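Local coordinates for protein Phikz039 (Pseudomonas phage phikz, PDB 3ZBQ) that belongs to the tubulin/FtsZ family as the phage tubulin-like protein PhuZ and carries guanosine-5'-diphosphate in its nucleotide pocket, at residues 189-194 with 243-248. Residues are numbered along the deposited sequence; the frame is centred on the assembly and turned at random.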
ATOM      1  N   LEU A 189       0.309  12.681  -5.848  1.00  7.49           N
ATOM      2  CA  LEU A 189       1.615  12.392  -5.270  1.00  7.37           C
ATOM      3  C   LEU A 189       2.753  12.682  -6.247  1.00  7.90           C
ATOM      4  O   LEU A 189       3.759  13.303  -5.877  1.00  8.07           O
ATOM      5  CB  LEU A 189       1.662  10.938  -4.782  1.00  6.70           C
ATOM      6  CG  LEU A 189       0.898  10.659  -3.479  1.00  5.78           C
ATOM      7  CD1 LEU A 189       0.961   9.166  -3.136  1.00  5.72           C
ATOM      8  CD2 LEU A 189       1.439  11.508  -2.320  1.00  6.99           C
ATOM      9  N   VAL A 190       2.592  12.243  -7.493  1.00  6.95           N
ATOM     10  CA  VAL A 190       3.598  12.518  -8.519  1.00  6.97           C
ATOM     11  C   VAL A 190       3.844  14.028  -8.659  1.00  6.25           C
ATOM     12  O   VAL A 190       4.996  14.468  -8.744  1.00  8.50           O
ATOM     13  CB  VAL A 190       3.207  11.891  -9.868  1.00  9.53           C
ATOM     14  CG1 VAL A 190       4.081  12.432 -10.976  1.00 13.78           C
ATOM     15  CG2 VAL A 190       3.323  10.367  -9.792  1.00  8.14           C
ATOM     16  N   ILE A 191       2.773  14.820  -8.679  1.00  6.01           N
ATOM     17  CA  ILE A 191       2.908  16.288  -8.690  1.00  5.82           C
ATOM     18  C   ILE A 191       3.648  16.796  -7.445  1.00  8.99           C
ATOM     19  O   ILE A 191       4.592  17.610  -7.549  1.00  7.57           O
ATOM     20  CB  ILE A 191       1.520  16.984  -8.789  1.00  8.70           C
ATOM     21  CG1 ILE A 191       0.856  16.693 -10.140  1.00  8.54           C
ATOM     22  CG2 ILE A 191       1.637  18.496  -8.574  1.00  7.44           C
ATOM     23  CD1 ILE A 191      -0.589  17.148 -10.224  1.00 10.59           C
ATOM     24  N   LEU A 192       3.222  16.342  -6.266  1.00  7.45           N
ATOM     25  CA  LEU A 192       3.865  16.768  -5.017  1.00  5.95           C
ATOM     26  C   LEU A 192       5.369  16.552  -5.052  1.00  6.62           C
ATOM     27  O   LEU A 192       6.141  17.407  -4.608  1.00  7.56           O
ATOM     28  CB  LEU A 192       3.280  16.030  -3.804  1.00  7.09           C
ATOM     29  CG  LEU A 192       3.923  16.394  -2.454  1.00  7.40           C
ATOM     30  CD1 LEU A 192       3.717  17.883  -2.141  1.00  6.88           C
ATOM     31  CD2 LEU A 192       3.387  15.517  -1.311  1.00  7.38           C
ATOM     32  N   PHE A 193       5.781  15.425  -5.623  1.00  5.01           N
ATOM     33  CA  PHE A 193       7.180  15.003  -5.598  1.00  6.35           C
ATOM     34  C   PHE A 193       7.990  15.441  -6.827  1.00  5.81           C
ATOM     35  O   PHE A 193       9.156  15.065  -6.963  1.00  7.52           O
ATOM     36  CB  PHE A 193       7.245  13.468  -5.507  1.00  5.47           C
ATOM     37  CG  PHE A 193       6.652  12.883  -4.247  1.00  5.15           C
ATOM     38  CD1 PHE A 193       6.638  13.593  -3.056  1.00  7.08           C
ATOM     39  CD2 PHE A 193       6.129  11.586  -4.260  1.00  4.12           C
ATOM     40  CE1 PHE A 193       6.101  13.037  -1.895  1.00  5.33           C
ATOM     41  CE2 PHE A 193       5.595  11.018  -3.096  1.00  4.28           C
ATOM     42  CZ  PHE A 193       5.580  11.736  -1.917  1.00  5.31           C
ATOM     43  N   ASN A 194       7.393  16.214  -7.727  1.00  4.76           N
ATOM     44  CA  ASN A 194       8.043  16.442  -9.023  1.00  7.79           C
ATOM     45  C   ASN A 194       9.213  17.455  -9.001  1.00  9.23           C
ATOM     46  O   ASN A 194       9.883  17.675 -10.021  1.00  9.90           O
ATOM     47  CB  ASN A 194       7.020  16.745 -10.131  1.00  7.29           C
ATOM     48  CG  ASN A 194       6.435  18.161 -10.056  1.00 12.01           C
ATOM     49  OD1 ASN A 194       6.943  19.037  -9.352  1.00  8.87           O
ATOM     50  ND2 ASN A 194       5.362  18.389 -10.805  1.00 12.41           N
ATOM     51  N   ALA A 243       2.039  18.464   4.176  1.00  4.82           N
ATOM     52  CA  ALA A 243       2.641  19.137   3.027  1.00  7.80           C
ATOM     53  C   ALA A 243       1.536  19.767   2.192  1.00  8.09           C
ATOM     54  O   ALA A 243       0.608  19.086   1.777  1.00  7.85           O
ATOM     55  CB  ALA A 243       3.432  18.164   2.181  1.00  7.72           C
ATOM     56  N   SER A 244       1.650  21.062   1.923  1.00  6.98           N
ATOM     57  CA  SER A 244       0.608  21.761   1.183  1.00  9.76           C
ATOM     58  C   SER A 244       1.154  22.404  -0.092  1.00  9.53           C
ATOM     59  O   SER A 244       2.245  22.975  -0.088  1.00 10.27           O
ATOM     60  CB  SER A 244      -0.051  22.827   2.062  1.00 12.37           C
ATOM     61  OG  SER A 244      -0.648  22.265   3.218  1.00 11.37           O
ATOM     62  N   LEU A 245       0.383  22.313  -1.174  1.00  7.50           N
ATOM     63  CA  LEU A 245       0.683  23.035  -2.407  1.00 10.07           C
ATOM     64  C   LEU A 245      -0.384  24.084  -2.685  1.00 10.07           C
ATOM     65  O   LEU A 245      -1.572  23.791  -2.597  1.00 10.57           O
ATOM     66  CB  LEU A 245       0.743  22.071  -3.588  1.00  8.27           C
ATOM     67  CG  LEU A 245       1.920  21.103  -3.600  1.00 11.77           C
ATOM     68  CD1 LEU A 245       1.823  20.141  -4.788  1.00 13.36           C
ATOM     69  CD2 LEU A 245       3.205  21.891  -3.673  1.00 12.32           C
ATOM     70  N   TYR A 246       0.045  25.299  -3.022  1.00  8.11           N
ATOM     71  CA  TYR A 246      -0.871  26.362  -3.430  1.00 10.79           C
ATOM     72  C   TYR A 246      -0.451  26.891  -4.797  1.00 10.34           C
ATOM     73  O   TYR A 246       0.744  26.983  -5.085  1.00 11.58           O
ATOM     74  CB  TYR A 246      -0.833  27.512  -2.419  1.00 11.93           C
ATOM     75  CG  TYR A 246      -1.115  27.086  -0.999  1.00 10.27           C
ATOM     76  CD1 TYR A 246      -0.088  26.627  -0.174  1.00  8.24           C
ATOM     77  CD2 TYR A 246      -2.402  27.145  -0.479  1.00 11.23           C
ATOM     78  CE1 TYR A 246      -0.339  26.233   1.128  1.00 10.96           C
ATOM     79  CE2 TYR A 246      -2.663  26.756   0.820  1.00 13.04           C
ATOM     80  CZ  TYR A 246      -1.630  26.298   1.617  1.00 12.05           C
ATOM     81  OH  TYR A 246      -1.891  25.911   2.910  1.00 12.70           O
ATOM     82  N   THR A 247      -1.420  27.226  -5.648  1.00  9.10           N
ATOM     83  CA  THR A 247      -1.090  27.916  -6.894  1.00  9.27           C
ATOM     84  C   THR A 247      -1.032  29.415  -6.633  1.00 13.12           C
ATOM     85  O   THR A 247      -0.428  30.163  -7.398  1.00 11.55           O
ATOM     86  CB  THR A 247      -2.082  27.625  -8.015  1.00 11.31           C
ATOM     87  OG1 THR A 247      -3.422  27.668  -7.500  1.00 13.89           O
ATOM     88  CG2 THR A 247      -1.803  26.246  -8.635  1.00 12.24           C
ATOM     89  N   ASP A 248      -1.675  29.844  -5.549  1.00 14.69           N
ATOM     90  CA  ASP A 248      -1.590  31.236  -5.103  1.00 18.31           C
ATOM     91  C   ASP A 248      -0.901  31.309  -3.739  1.00 17.14           C
ATOM     92  O   ASP A 248      -1.474  30.897  -2.721  1.00 17.23           O
ATOM     93  CB  ASP A 248      -2.987  31.853  -5.023  1.00 17.02           C
ATOM     94  CG  ASP A 248      -2.961  33.338  -4.660  1.00 21.58           C
ATOM     95  OD1 ASP A 248      -1.875  33.888  -4.360  1.00 22.18           O
ATOM     96  OD2 ASP A 248      -4.044  33.951  -4.679  1.00 21.78           O
TER
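Leu-245 reaches from its strand onto the last turn of helix 175-192 and rests its CD1 against the backbone of Leu-192, 3.9 Å from the CA of that residue. The same methyl lies 4.0 Å from Leu-192 CD1, so one branch of Leu-245 touches both the root and the end of its neighbour. Leu-192 CG stands anti to the backbone N (chi1 179°), and with chi2 at 62° this brings CD1 nearer the strand than the direction of its CB would suggest; the two leucines meet at a slant. Two residues earlier on the strand, Ala-243 CB also points toward the helix and meets Leu-192 CD1 at 4.3 Å. In this tubulin-like fold the contact joins the long helix that runs along the nucleotide-binding domain to strand 239-246 of the C-terminal domain, purely through apolar groups. Phe-278, Leu-200 and Ile-205 also touch Leu-192, and Met-276 lies against Leu-245, so the leucine pair is packed on the buried side. The packing thins toward Ile-191, which is partly exposed: its CG2 approaches Leu-245 CD1 to 4.1 Å, and Tyr-271 from a loop is a further neighbour. Past the helix and strand ends the two segments separate. In the last helical turn Ile-191 O accepts a hydrogen bond from His-197 NE2; after the strand, Thr-247 OG1 is hydrogen-bonded to Phe-273 O.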